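PDB 3LEW: SusD-like carbohydrate binding protein, which probably binds carbohydrate nutrients at the outer membrane of Bacteroides vulgatus, as a member of the SusD family. Local coordinates for residues S39-G44 and S63-R68; G245-D250 and R330-E335; H258-D263 and L338-L343; A267-H272 and S281-F286; D275-G280 and W323-K328. All blocks are in the same frame, centred on the assembly; numbering follows the deposited sequence. Where two conformers were deposited one is given.

How the contacts relate
Contact 1 joins two loops at the surface, through a tyrosine ring and a water rather than any clear direct hydrogen bond. Contacts 2 and 3 are buried and touch each other: their segments alternate along the chain, and Arg332 of one forms a salt bridge with Asp340 of the other, so a backbone pairing is extended by charge. Contact 4, partly buried, is nested inside the loops closed by both; it is mostly aromatic and touches contact 1 where Tyr40 packs on Tyr269. Contact 5, also buried, takes up the chain just after helix 271-274, on which contact 4 lies, but its loop meets strand 321-326 through threonines and waters.

Contact 1: residues S39-G44 and S63-R68; sequences SYANPG and SKYGFR
Tyr65 carries most of this meeting of two surface loops, one between helices 19-35 and 46-54, the other running from strand 59-61 to helix 68-71. Its CG stands anti to the backbone N (chi1 -179°), which sends the ring from CB straight across to the type I turn Ser39-Asn42. Further along the ring, CE2 lies 4.0 Å from Tyr40 CB, and the edge is turned to the carbonyl carbon of Tyr40. CZ packs on the methyl of Ala41, with CB 3.8 Å away, a residue small enough to let the ring settle on the turn. At the tip, Tyr65 OH lies 3.1 Å from Ala41 N and 3.3 Å from Ser39 OG. Ala41 N donates to Ser39 OG at 3.1 Å, closing an ST turn. Gly66 follows with backbone angles that crowd any side chain, so glycine suits the bend, and Phe67, at the N-cap position before helix 68-71, brings CE1 and CZ of its ring close to Ala41 O. Water 1 sits 2.8 Å from Ala41 O and 3.2 Å from Gly66 O, above the centre of the Phe67 face. Beyond the segments, Tyr40 stacks on Tyr269, while Tyr65 meets the ring of Tyr283. Since water 1 has more acceptors near it than protons to give, its bonds are probably shared, and the loops are joined by aromatic packing and a water rather than by backbone pairing.

Contact 2: residues G245-D250 and R330-E335; sequences GFNSVD and RFRDIE
The backbones come together at Gly245 and Arg330, where Arg330 N gives a nearly straight bond of 2.9 Å to an in-plane lone pair of Gly245 O. Segment 330-335 then carries a classic beta bulge, with Arg332 and Asp333 both facing Leu338. Gly245, the residue that leaves the preceding helix with positive phi, suits its place because a CB would run into Asn247 ND2; its bare CA lies 3.6 Å above one face of the Arg330 guanidinium, whose NH2 bonds to Lys243 O. Asn247 CG takes the crowded position between backbone N and carbonyl carbon (chi1 63°), which brings ND2 to 2.9 Å from Arg330 O. The donor arrives from above that carbonyl plane, although the acceptor lies in the plane of the amide. An alanine here would lose the bond to Arg330 O and the packing of CG on Arg332 CB, and would probably loosen the link between the two loops. Arg332 runs extended, then bends at chi3 (79°). Its guanidinium stands steeply to the Asn247 amide and also forms a salt bridge with Asp340. NH1 donates 3.1 Å to Asn247 O, in the guanidinium plane and nearly along the C=O axis.

Contact 3: residues H258-D263 and L338-L343; sequences HAQTND and LGDIVL
His258 and Ile341 form an antiparallel hydrogen-bonded pair that satisfies the N-H and C=O of both residues: His258 N donates to Ile341 O at 2.9 Å and Ile341 N to His258 O at 3.0 Å. This pair lies at the end of strand 254-258 in a two-stranded sheet with 341-345. Past it Asp340 takes over: its OD1 accepts Gln260 N at 2.8 Å, met from above the carboxylate plane, and also holds Arg332 in a salt bridge; OD2 accepts from Val249 N. Gln260 CG packs 3.3 Å from Gly339 O, and the bend at chi2 (-77°) lets NE2 turn back to Ala259 O at 3.0 Å. The buried amide is completed by Ser268 on OE1 and Glu35 on NE2, and Glu35 also takes His258 NE2. Leu338 lays its two methyls along the backbone of Thr261, CD2 lying 3.6 Å from Thr261 O. With two backbone N-H groups and an arginine around it, the Asp340 carboxylate is likely to stay ionised despite its burial.

Contact 4: residues A267-H272 and S281-F286; sequences ASYQFH and SYYYSF
Ring stacking leads: His272 and Tyr282 form an offset stack, side by side and pointing the same way, with centroids 3.7 Å apart and planes at 9°. Apolar packing adds to this: Tyr283 CD2 lies against His272 CB at 3.6 Å, and Tyr269 CE1 meets Tyr283 CE2 at 3.8 Å. Among the hydrogen bonds, Tyr282 N donates to His272 ND1 at 3.0 Å, tilted out of the imidazole plane; with NE2 bonded to Gln337 OE1, this is consistent with the proton sitting on NE2. These contacts fold the loop after helix 271-274 back onto the 3-10 segment 267-270 and His272. His272 O takes Tyr284 N at 2.9 Å, nearly along its C=O axis, and a weak bond from Tyr283 N. An alanine in place of His272 would remove the stack and the ND1 acceptor, and would probably leave Tyr282 less firmly held. Tips meet at Tyr269 and Tyr283, whose hydroxyls share a 2.7 Å hydrogen bond that either could donate, at the edge of the Tyr283 ring.

Contact 5: residues D275-G280 and W323-K328; sequences DTTTKG and WMRNSK
Trp323 opens the strand segment by laying its CB 3.6 Å above the centre of the Arg325 guanidinium, and selenomethionine Met324, its CB pointing away from the loop, packs on Val288 and Trp308. Arg325 is the residue that faces the loop. CB, set by the backbone, lies 3.5 Å from Thr276 OG1 and 3.8 Å from Thr277 CG2; the bend at chi2 (-59°) then brings CD to 3.6 Å from Thr276 O. A long side chain suits this place because its stem packs on the two threonines while its tip reaches on to a salt bridge with Asp311. This strand, 321-326, belongs to a mixed sheet, lying between 306-309 and 440-448, and the loop 275-280 lies against its end. At Asn326 the backbone meets the loop through water, a task suited to threonine hydroxyls: water 2 donates to Asn326 O at 2.8 Å while accepting from Thr276 N and Thr277 OG1, and water 3 accepts from Asn326 N and lies 2.6 Å from Thr276 OG1. Asn326 OD1 takes Lys328 N in an Asx turn that ends the strand. Ser327 approaches through its CA, near Thr277 CG2, with its CB pointing away. Lys328, fully extended, carries its ammonium off to Glu405. Asp275 shapes the loop side: its OD1 takes Thr277 N in an Asx turn and Thr278 N, on its syn lone pair at 2.7 Å, which makes an Asx motif.

Contact 1: residues S39-G44 and S63-R68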
# COMPACT_ATOMS: atom_id res chain seq x y z
N SER A 39 -0.98 16.11 -11.12
CA SER A 39 -0.58 17.22 -10.24
C SER A 39 0.44 16.72 -9.26
O SER A 39 0.57 15.53 -9.01
CB SER A 39 -1.76 17.90 -9.52
OG SER A 39 -2.13 17.30 -8.27
N TYR A 40 1.14 17.65 -8.63
CA TYR A 40 2.06 17.31 -7.58
C TYR A 40 1.44 16.59 -6.37
O TYR A 40 2.17 15.93 -5.63
CB TYR A 40 2.80 18.54 -7.08
CG TYR A 40 3.91 19.02 -8.01
CD1 TYR A 40 5.05 18.27 -8.19
CD2 TYR A 40 3.82 20.24 -8.69
CE1 TYR A 40 6.06 18.67 -9.04
CE2 TYR A 40 4.86 20.67 -9.53
CZ TYR A 40 5.97 19.87 -9.69
OH TYR A 40 7.04 20.23 -10.50
N ALA A 41 0.12 16.69 -6.19
CA ALA A 41 -0.58 15.99 -5.10
C ALA A 41 -0.57 14.47 -5.26
O ALA A 41 -0.82 13.76 -4.31
CB ALA A 41 -2.07 16.50 -4.98
N ASN A 42 -0.34 13.98 -6.50
CA ASN A 42 -0.42 12.55 -6.79
C ASN A 42 0.79 12.01 -7.55
O ASN A 42 0.75 11.88 -8.79
CB ASN A 42 -1.69 12.27 -7.61
CG ASN A 42 -2.95 12.61 -6.81
OD1 ASN A 42 -3.25 11.92 -5.85
ND2 ASN A 42 -3.67 13.68 -7.20
N PRO A 43 1.84 11.65 -6.83
CA PRO A 43 3.08 11.20 -7.53
C PRO A 43 3.07 9.72 -7.84
O PRO A 43 3.58 8.92 -7.08
CB PRO A 43 4.21 11.62 -6.55
CG PRO A 43 3.52 12.52 -5.53
CD PRO A 43 2.12 12.05 -5.44
N GLY A 44 2.43 9.32 -8.94
CA GLY A 44 2.37 7.91 -9.30
C GLY A 44 1.59 7.00 -8.38
O GLY A 44 0.76 7.47 -7.56
N SER A 63 -2.59 20.81 7.40
CA SER A 63 -3.33 21.69 6.51
C SER A 63 -2.63 21.95 5.18
O SER A 63 -3.11 22.78 4.39
CB SER A 63 -3.45 23.06 7.21
OG SER A 63 -2.21 23.76 7.23
N LYS A 64 -1.46 21.35 4.98
CA LYS A 64 -0.70 21.67 3.80
C LYS A 64 -1.31 20.99 2.57
O LYS A 64 -2.21 20.15 2.63
CB LYS A 64 0.75 21.27 3.96
CG LYS A 64 1.48 21.95 5.08
CD LYS A 64 1.72 23.40 4.80
CE LYS A 64 2.42 24.02 5.98
NZ LYS A 64 2.61 25.47 5.84
N TYR A 65 -0.79 21.43 1.42
CA TYR A 65 -1.11 20.81 0.14
C TYR A 65 -0.97 19.30 0.18
O TYR A 65 -0.05 18.74 0.81
CB TYR A 65 -0.17 21.37 -0.91
CG TYR A 65 -0.36 20.86 -2.30
CD1 TYR A 65 -1.36 21.40 -3.10
CD2 TYR A 65 0.47 19.91 -2.84
CE1 TYR A 65 -1.53 20.96 -4.43
CE2 TYR A 65 0.30 19.49 -4.15
CZ TYR A 65 -0.67 20.03 -4.93
OH TYR A 65 -0.83 19.59 -6.25
N GLY A 66 -1.90 18.64 -0.53
CA GLY A 66 -1.82 17.21 -0.72
C GLY A 66 -3.00 16.39 -0.27
O GLY A 66 -3.97 16.20 -1.06
N PHE A 67 -2.92 15.83 0.95
CA PHE A 67 -3.83 14.76 1.36
C PHE A 67 -4.79 15.07 2.48
O PHE A 67 -5.42 14.15 3.03
CB PHE A 67 -2.99 13.54 1.70
CG PHE A 67 -2.39 12.89 0.48
CD1 PHE A 67 -1.14 13.31 -0.03
CD2 PHE A 67 -3.05 11.86 -0.15
CE1 PHE A 67 -0.59 12.70 -1.19
CE2 PHE A 67 -2.47 11.25 -1.26
CZ PHE A 67 -1.25 11.68 -1.77
N ARG A 68 -4.99 16.36 2.77
CA ARG A 68 -5.93 16.73 3.86
C ARG A 68 -7.36 16.20 3.57
O ARG A 68 -7.99 15.69 4.46
CB ARG A 68 -5.98 18.23 4.12
CG ARG A 68 -6.96 18.61 5.30
CD ARG A 68 -7.34 20.11 5.32
NE ARG A 68 -7.95 20.51 4.04
CZ ARG A 68 -9.26 20.59 3.79
NH1 ARG A 68 -10.16 20.33 4.73
NH2 ARG A 68 -9.67 20.96 2.58
O HOH W 1 -3.37 13.91 -3.18

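Contact 2: residues G245-D250 and R330-E335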
# COMPACT_ATOMS: atom_id res chain seq x y z
N GLY A 245 15.63 5.51 7.50
CA GLY A 245 14.81 6.45 6.73
C GLY A 245 13.86 5.84 5.70
O GLY A 245 13.18 6.57 4.99
N PHE A 246 13.82 4.49 5.59
CA PHE A 246 12.86 3.81 4.67
C PHE A 246 12.91 4.39 3.23
O PHE A 246 11.88 4.58 2.58
CB PHE A 246 11.43 3.80 5.25
CG PHE A 246 11.12 2.58 6.09
CD1 PHE A 246 11.67 2.45 7.34
CD2 PHE A 246 10.29 1.58 5.62
CE1 PHE A 246 11.44 1.32 8.11
CE2 PHE A 246 10.06 0.43 6.41
CZ PHE A 246 10.63 0.33 7.65
N ASN A 247 14.13 4.58 2.74
CA ASN A 247 14.38 5.39 1.54
C ASN A 247 15.38 4.79 0.54
O ASN A 247 15.80 5.48 -0.37
CB ASN A 247 14.79 6.77 1.95
CG ASN A 247 16.11 6.76 2.74
OD1 ASN A 247 16.91 5.81 2.59
ND2 ASN A 247 16.34 7.79 3.59
N SER A 248 15.71 3.52 0.71
CA SER A 248 16.66 2.81 -0.21
C SER A 248 16.25 1.38 -0.48
O SER A 248 16.07 0.58 0.48
CB SER A 248 18.05 2.78 0.42
OG SER A 248 18.96 2.04 -0.37
N VAL A 249 16.19 0.99 -1.76
CA VAL A 249 15.88 -0.38 -2.14
C VAL A 249 17.00 -1.38 -1.77
O VAL A 249 16.77 -2.61 -1.79
CB VAL A 249 15.60 -0.53 -3.67
CG1 VAL A 249 14.34 0.24 -4.08
CG2 VAL A 249 16.84 -0.13 -4.48
N ASP A 250 18.18 -0.86 -1.43
CA ASP A 250 19.31 -1.66 -1.03
C ASP A 250 19.03 -2.46 0.29
O ASP A 250 19.69 -3.42 0.58
CB ASP A 250 20.61 -0.83 -0.93
CG ASP A 250 21.01 -0.12 -2.25
OD1 ASP A 250 20.66 -0.62 -3.33
OD2 ASP A 250 21.75 0.94 -2.21
N ARG A 330 12.30 9.25 5.72
CA ARG A 330 13.04 10.46 5.46
C ARG A 330 13.64 10.48 4.08
O ARG A 330 14.04 9.48 3.60
CB ARG A 330 14.16 10.65 6.49
CG ARG A 330 13.67 10.58 7.91
CD ARG A 330 14.76 10.87 8.94
NE ARG A 330 16.00 10.09 8.82
CZ ARG A 330 16.15 8.85 9.31
NH1 ARG A 330 15.13 8.23 9.92
NH2 ARG A 330 17.31 8.24 9.19
N PHE A 331 13.71 11.66 3.46
CA PHE A 331 14.45 11.79 2.21
C PHE A 331 15.85 11.20 2.37
O PHE A 331 16.53 11.37 3.39
CB PHE A 331 14.60 13.28 1.82
CG PHE A 331 13.42 13.85 1.05
CD1 PHE A 331 13.31 13.65 -0.31
CD2 PHE A 331 12.42 14.61 1.69
CE1 PHE A 331 12.26 14.18 -1.02
CE2 PHE A 331 11.36 15.11 0.99
CZ PHE A 331 11.30 14.93 -0.38
N ARG A 332 16.29 10.49 1.35
CA ARG A 332 17.67 10.01 1.27
C ARG A 332 18.62 11.13 0.93
O ARG A 332 19.64 11.33 1.59
CB ARG A 332 17.79 8.85 0.29
CG ARG A 332 19.19 8.26 0.27
CD ARG A 332 19.26 7.07 -0.65
NE ARG A 332 19.37 7.48 -2.06
CZ ARG A 332 18.46 7.27 -3.01
NH1 ARG A 332 17.32 6.71 -2.72
NH2 ARG A 332 18.68 7.62 -4.25
N ASP A 333 18.25 11.92 -0.08
CA ASP A 333 19.05 13.05 -0.55
C ASP A 333 18.12 14.26 -0.53
O ASP A 333 17.25 14.37 -1.38
CB ASP A 333 19.58 12.75 -1.97
CG ASP A 333 20.44 13.86 -2.54
OD1 ASP A 333 20.39 15.02 -2.01
OD2 ASP A 333 21.18 13.57 -3.53
N ILE A 334 18.24 15.13 0.47
CA ILE A 334 17.23 16.20 0.63
C ILE A 334 17.47 17.34 -0.39
O ILE A 334 16.53 17.87 -0.95
CB ILE A 334 17.19 16.73 2.07
CG1 ILE A 334 16.06 17.77 2.23
CG2 ILE A 334 18.54 17.34 2.44
CD1 ILE A 334 14.67 17.27 1.87
N GLU A 335 18.72 17.62 -0.71
CA GLU A 335 19.02 18.68 -1.69
C GLU A 335 18.48 18.33 -3.09
O GLU A 335 18.05 19.22 -3.81
CB GLU A 335 20.53 18.82 -1.81
CG GLU A 335 21.16 19.38 -0.57
CD GLU A 335 22.66 19.22 -0.61
OE1 GLU A 335 23.12 18.06 -0.46
OE2 GLU A 335 23.37 20.23 -0.80

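Contact 3: residues H258-D263 and L338-L343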
# COMPACT_ATOMS: atom_id res chain seq x y z
N HIS A 258 10.79 0.64 -5.62
CA HIS A 258 11.09 1.50 -6.78
C HIS A 258 12.24 2.48 -6.46
O HIS A 258 12.10 3.35 -5.60
CB HIS A 258 9.82 2.23 -7.20
CG HIS A 258 9.96 3.15 -8.37
ND1 HIS A 258 10.35 2.72 -9.62
CD2 HIS A 258 9.74 4.48 -8.49
CE1 HIS A 258 10.38 3.76 -10.44
NE2 HIS A 258 10.00 4.83 -9.79
N ALA A 259 13.36 2.33 -7.14
CA ALA A 259 14.54 3.18 -6.88
C ALA A 259 14.34 4.57 -7.51
O ALA A 259 13.55 4.75 -8.45
CB ALA A 259 15.81 2.55 -7.46
N GLN A 260 15.08 5.52 -6.96
CA GLN A 260 15.05 6.93 -7.38
C GLN A 260 16.43 7.48 -7.62
O GLN A 260 17.37 7.22 -6.83
CB GLN A 260 14.30 7.73 -6.33
CG GLN A 260 12.82 7.35 -6.30
CD GLN A 260 12.08 7.95 -7.43
OE1 GLN A 260 11.85 9.15 -7.38
NE2 GLN A 260 11.67 7.14 -8.45
N THR A 261 16.57 8.24 -8.71
CA THR A 261 17.82 8.84 -9.09
C THR A 261 17.50 10.19 -9.70
O THR A 261 16.34 10.48 -9.96
CB THR A 261 18.57 8.02 -10.18
OG1 THR A 261 17.79 8.07 -11.40
CG2 THR A 261 18.72 6.57 -9.75
N ASN A 262 18.51 11.00 -9.97
CA ASN A 262 18.25 12.32 -10.53
C ASN A 262 17.52 12.25 -11.86
O ASN A 262 16.71 13.14 -12.15
CB ASN A 262 19.53 13.12 -10.68
CG ASN A 262 19.27 14.62 -10.93
OD1 ASN A 262 18.43 15.27 -10.26
ND2 ASN A 262 19.98 15.16 -11.89
N ASP A 263 17.72 11.17 -12.62
CA ASP A 263 17.08 10.87 -13.90
C ASP A 263 15.65 10.35 -13.78
O ASP A 263 14.87 10.35 -14.72
CB ASP A 263 17.90 9.77 -14.60
CG ASP A 263 19.41 9.94 -14.38
OD1 ASP A 263 19.97 10.90 -14.94
OD2 ASP A 263 20.02 9.12 -13.66
N LEU A 338 15.47 12.98 -3.29
CA LEU A 338 15.38 11.58 -3.67
C LEU A 338 15.04 10.73 -2.45
O LEU A 338 15.57 10.91 -1.37
CB LEU A 338 16.71 11.06 -4.24
CG LEU A 338 17.26 11.75 -5.49
CD1 LEU A 338 18.58 11.05 -5.90
CD2 LEU A 338 16.23 11.69 -6.62
N GLY A 339 14.17 9.76 -2.68
CA GLY A 339 13.88 8.70 -1.70
C GLY A 339 13.16 7.58 -2.38
O GLY A 339 12.22 7.82 -3.13
N ASP A 340 13.58 6.33 -2.12
CA ASP A 340 13.01 5.18 -2.81
C ASP A 340 11.66 4.79 -2.18
O ASP A 340 11.40 5.06 -1.01
CB ASP A 340 13.95 3.96 -2.80
CG ASP A 340 15.29 4.21 -3.52
OD1 ASP A 340 15.50 5.29 -4.16
OD2 ASP A 340 16.16 3.28 -3.47
N ILE A 341 10.85 4.11 -2.97
CA ILE A 341 9.48 3.77 -2.58
C ILE A 341 9.36 2.27 -2.30
O ILE A 341 9.47 1.47 -3.21
CB ILE A 341 8.47 4.11 -3.67
CG1 ILE A 341 8.63 5.56 -4.18
CG2 ILE A 341 7.03 3.89 -3.13
CD1 ILE A 341 8.56 6.66 -3.10
N VAL A 342 9.13 1.92 -1.05
CA VAL A 342 8.94 0.51 -0.65
C VAL A 342 7.55 -0.01 -1.10
O VAL A 342 6.56 0.69 -0.94
CB VAL A 342 9.16 0.31 0.86
CG1 VAL A 342 8.12 1.05 1.70
CG2 VAL A 342 9.12 -1.21 1.23
N LEU A 343 7.49 -1.23 -1.65
CA LEU A 343 6.24 -1.81 -2.06
C LEU A 343 5.94 -3.12 -1.28
O LEU A 343 4.79 -3.44 -1.04
CB LEU A 343 6.28 -2.11 -3.58
CG LEU A 343 6.37 -0.85 -4.49
CD1 LEU A 343 6.64 -1.29 -5.96
CD2 LEU A 343 5.09 -0.02 -4.35

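Contact 4: residues A267-H272 and S281-F286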
# COMPACT_ATOMS: atom_id res chain seq x y z
N ALA A 267 8.69 9.96 -8.29
CA ALA A 267 8.06 9.30 -7.18
C ALA A 267 8.54 9.86 -5.84
O ALA A 267 7.76 9.88 -4.88
CB ALA A 267 8.30 7.75 -7.22
N SER A 268 9.79 10.32 -5.81
CA SER A 268 10.39 10.86 -4.59
C SER A 268 9.57 12.02 -4.00
O SER A 268 9.68 12.31 -2.80
CB SER A 268 11.81 11.35 -4.86
OG SER A 268 12.67 10.29 -5.22
N TYR A 269 8.82 12.72 -4.83
CA TYR A 269 8.06 13.87 -4.38
C TYR A 269 7.11 13.51 -3.23
O TYR A 269 6.81 14.36 -2.36
CB TYR A 269 7.30 14.52 -5.56
CG TYR A 269 6.83 15.93 -5.31
CD1 TYR A 269 5.60 16.17 -4.67
CD2 TYR A 269 7.58 17.01 -5.71
CE1 TYR A 269 5.14 17.48 -4.45
CE2 TYR A 269 7.16 18.32 -5.48
CZ TYR A 269 5.91 18.53 -4.86
OH TYR A 269 5.45 19.80 -4.63
N GLN A 270 6.69 12.25 -3.16
CA GLN A 270 5.83 11.84 -2.06
C GLN A 270 6.48 11.84 -0.68
O GLN A 270 5.78 11.87 0.33
CB GLN A 270 5.14 10.55 -2.32
CG GLN A 270 5.99 9.30 -2.32
CD GLN A 270 5.31 8.16 -3.20
OE1 GLN A 270 4.50 7.41 -2.68
NE2 GLN A 270 5.71 8.00 -4.49
N PHE A 271 7.81 11.86 -0.62
CA PHE A 271 8.51 12.15 0.65
C PHE A 271 8.25 13.56 1.18
O PHE A 271 8.41 13.81 2.38
CB PHE A 271 10.03 11.85 0.51
CG PHE A 271 10.38 10.37 0.72
CD1 PHE A 271 10.25 9.45 -0.31
CD2 PHE A 271 10.80 9.91 1.94
CE1 PHE A 271 10.55 8.11 -0.12
CE2 PHE A 271 11.12 8.57 2.14
CZ PHE A 271 10.98 7.66 1.10
N HIS A 272 7.80 14.50 0.35
CA HIS A 272 7.36 15.77 0.88
C HIS A 272 6.13 15.67 1.80
O HIS A 272 5.90 16.57 2.62
CB HIS A 272 7.13 16.80 -0.22
CG HIS A 272 8.37 17.27 -0.88
ND1 HIS A 272 9.38 17.93 -0.21
CD2 HIS A 272 8.76 17.21 -2.18
CE1 HIS A 272 10.32 18.27 -1.07
NE2 HIS A 272 9.98 17.83 -2.27
N SER A 281 11.68 19.32 3.79
CA SER A 281 10.44 18.69 3.34
C SER A 281 9.35 19.75 3.17
O SER A 281 9.24 20.65 3.96
CB SER A 281 9.98 17.64 4.36
OG SER A 281 8.70 17.15 4.03
N TYR A 282 8.60 19.68 2.09
CA TYR A 282 7.78 20.81 1.72
C TYR A 282 6.50 20.86 2.53
O TYR A 282 5.99 21.94 2.76
CB TYR A 282 7.34 20.71 0.23
CG TYR A 282 8.39 21.08 -0.81
CD1 TYR A 282 9.63 21.62 -0.48
CD2 TYR A 282 8.10 20.90 -2.14
CE1 TYR A 282 10.55 21.95 -1.48
CE2 TYR A 282 9.01 21.19 -3.14
CZ TYR A 282 10.22 21.72 -2.81
OH TYR A 282 11.08 22.05 -3.83
N TYR A 283 5.93 19.70 2.89
CA TYR A 283 4.57 19.64 3.45
C TYR A 283 4.47 18.92 4.81
O TYR A 283 3.57 19.24 5.61
CB TYR A 283 3.59 18.99 2.45
CG TYR A 283 3.69 19.56 1.06
CD1 TYR A 283 3.43 20.91 0.83
CD2 TYR A 283 4.11 18.78 -0.01
CE1 TYR A 283 3.56 21.46 -0.42
CE2 TYR A 283 4.23 19.30 -1.26
CZ TYR A 283 3.97 20.64 -1.47
OH TYR A 283 4.14 21.18 -2.74
N TYR A 284 5.41 18.03 5.09
CA TYR A 284 5.53 17.35 6.40
C TYR A 284 4.14 17.02 6.97
O TYR A 284 3.84 17.33 8.12
CB TYR A 284 6.35 18.21 7.38
CG TYR A 284 6.16 19.68 7.26
CD1 TYR A 284 6.91 20.42 6.36
CD2 TYR A 284 5.24 20.36 8.07
CE1 TYR A 284 6.73 21.80 6.22
CE2 TYR A 284 5.05 21.73 7.93
CZ TYR A 284 5.80 22.44 7.02
OH TYR A 284 5.66 23.83 6.93
N SER A 285 3.31 16.37 6.17
CA SER A 285 1.86 16.36 6.44
C SER A 285 1.31 15.07 7.05
O SER A 285 0.26 15.11 7.71
CB SER A 285 1.09 16.68 5.17
OG SER A 285 1.45 15.77 4.12
N PHE A 286 2.01 13.96 6.82
CA PHE A 286 1.60 12.62 7.35
C PHE A 286 2.07 12.46 8.79
O PHE A 286 3.07 11.81 9.07
CB PHE A 286 2.10 11.50 6.43
CG PHE A 286 1.16 11.21 5.29
CD1 PHE A 286 0.90 12.16 4.33
CD2 PHE A 286 0.48 10.02 5.23
CE1 PHE A 286 -0.01 11.93 3.26
CE2 PHE A 286 -0.43 9.80 4.18
CZ PHE A 286 -0.66 10.74 3.22

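Contact 5: residues D275-G280 and W323-K328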
# COMPACT_ATOMS: atom_id res chain seq x y z
N ASP A 275 7.81 12.63 4.94
CA ASP A 275 8.93 13.07 5.78
C ASP A 275 8.45 14.27 6.57
O ASP A 275 8.20 15.34 6.00
CB ASP A 275 10.15 13.41 4.91
CG ASP A 275 11.36 13.79 5.70
OD1 ASP A 275 11.21 14.28 6.84
OD2 ASP A 275 12.48 13.68 5.16
N THR A 276 8.29 14.07 7.87
CA THR A 276 7.78 15.09 8.78
C THR A 276 8.89 15.62 9.68
O THR A 276 8.62 16.34 10.65
CB THR A 276 6.64 14.54 9.64
OG1 THR A 276 7.07 13.37 10.37
CG2 THR A 276 5.43 14.17 8.74
N THR A 277 10.13 15.24 9.37
CA THR A 277 11.27 15.58 10.24
C THR A 277 12.47 16.27 9.58
O THR A 277 13.23 16.98 10.26
CB THR A 277 11.75 14.36 11.06
OG1 THR A 277 12.27 13.35 10.19
CG2 THR A 277 10.64 13.78 11.97
N THR A 278 12.73 16.02 8.28
CA THR A 278 13.86 16.66 7.61
C THR A 278 13.58 18.14 7.26
O THR A 278 12.60 18.45 6.59
CB THR A 278 14.26 15.93 6.30
OG1 THR A 278 14.39 14.53 6.58
CG2 THR A 278 15.57 16.50 5.73
N LYS A 279 14.47 19.04 7.67
CA LYS A 279 14.40 20.42 7.21
C LYS A 279 14.53 20.46 5.70
O LYS A 279 15.52 19.97 5.16
CB LYS A 279 15.54 21.25 7.81
CG LYS A 279 15.42 21.39 9.30
CD LYS A 279 16.69 22.08 9.88
CE LYS A 279 16.95 21.64 11.34
NZ LYS A 279 16.42 22.64 12.31
N GLY A 280 13.52 21.05 5.04
CA GLY A 280 13.45 21.02 3.58
C GLY A 280 12.29 20.23 3.01
O GLY A 280 11.96 20.41 1.84
N TRP A 323 3.21 18.46 16.61
CA TRP A 323 2.46 17.33 16.11
C TRP A 323 3.33 16.10 16.40
O TRP A 323 4.55 16.22 16.55
CB TRP A 323 2.23 17.44 14.61
CG TRP A 323 1.49 18.68 14.13
CD1 TRP A 323 1.87 19.97 14.29
CD2 TRP A 323 0.25 18.71 13.43
NE1 TRP A 323 0.95 20.81 13.73
CE2 TRP A 323 -0.04 20.06 13.16
CE3 TRP A 323 -0.61 17.72 12.95
CZ2 TRP A 323 -1.20 20.47 12.49
CZ3 TRP A 323 -1.78 18.13 12.26
CH2 TRP A 323 -2.04 19.48 12.03
N MSE A 324 2.73 14.92 16.42
CA MSE A 324 3.49 13.70 16.63
C MSE A 324 4.09 13.28 15.27
O MSE A 324 3.36 13.08 14.31
CB MSE A 324 2.59 12.62 17.27
CG MSE A 324 3.30 11.28 17.60
SE MSE A 324 4.37 11.32 19.19
CE MSE A 324 2.93 11.43 20.44
N ARG A 325 5.40 13.19 15.23
CA ARG A 325 6.12 12.82 14.03
C ARG A 325 6.58 11.39 14.11
O ARG A 325 6.76 10.84 15.19
CB ARG A 325 7.38 13.70 13.87
CG ARG A 325 7.20 15.15 14.10
CD ARG A 325 6.18 15.79 13.18
NE ARG A 325 5.96 17.16 13.62
CZ ARG A 325 5.40 18.12 12.88
NH1 ARG A 325 4.94 17.88 11.65
NH2 ARG A 325 5.21 19.31 13.39
N ASN A 326 6.76 10.78 12.93
CA ASN A 326 7.43 9.51 12.80
C ASN A 326 8.73 9.73 12.01
O ASN A 326 8.68 10.21 10.89
CB ASN A 326 6.51 8.50 12.06
CG ASN A 326 6.91 7.06 12.29
OD1 ASN A 326 8.09 6.75 12.66
ND2 ASN A 326 5.94 6.15 12.08
N SER A 327 9.88 9.42 12.61
CA SER A 327 11.15 9.47 11.88
C SER A 327 11.26 8.35 10.81
O SER A 327 12.26 8.29 10.06
CB SER A 327 12.32 9.43 12.85
OG SER A 327 12.34 8.19 13.54
N LYS A 328 10.24 7.51 10.69
CA LYS A 328 10.32 6.31 9.81
C LYS A 328 10.78 6.63 8.38
O LYS A 328 11.74 6.02 7.88
CB LYS A 328 8.97 5.59 9.78
CG LYS A 328 8.94 4.28 9.04
CD LYS A 328 7.63 3.56 9.25
CE LYS A 328 7.57 2.28 8.46
NZ LYS A 328 6.33 1.49 8.66
O HOH W 2 10.08 11.80 9.08
O HOH W 3 5.57 11.25 10.16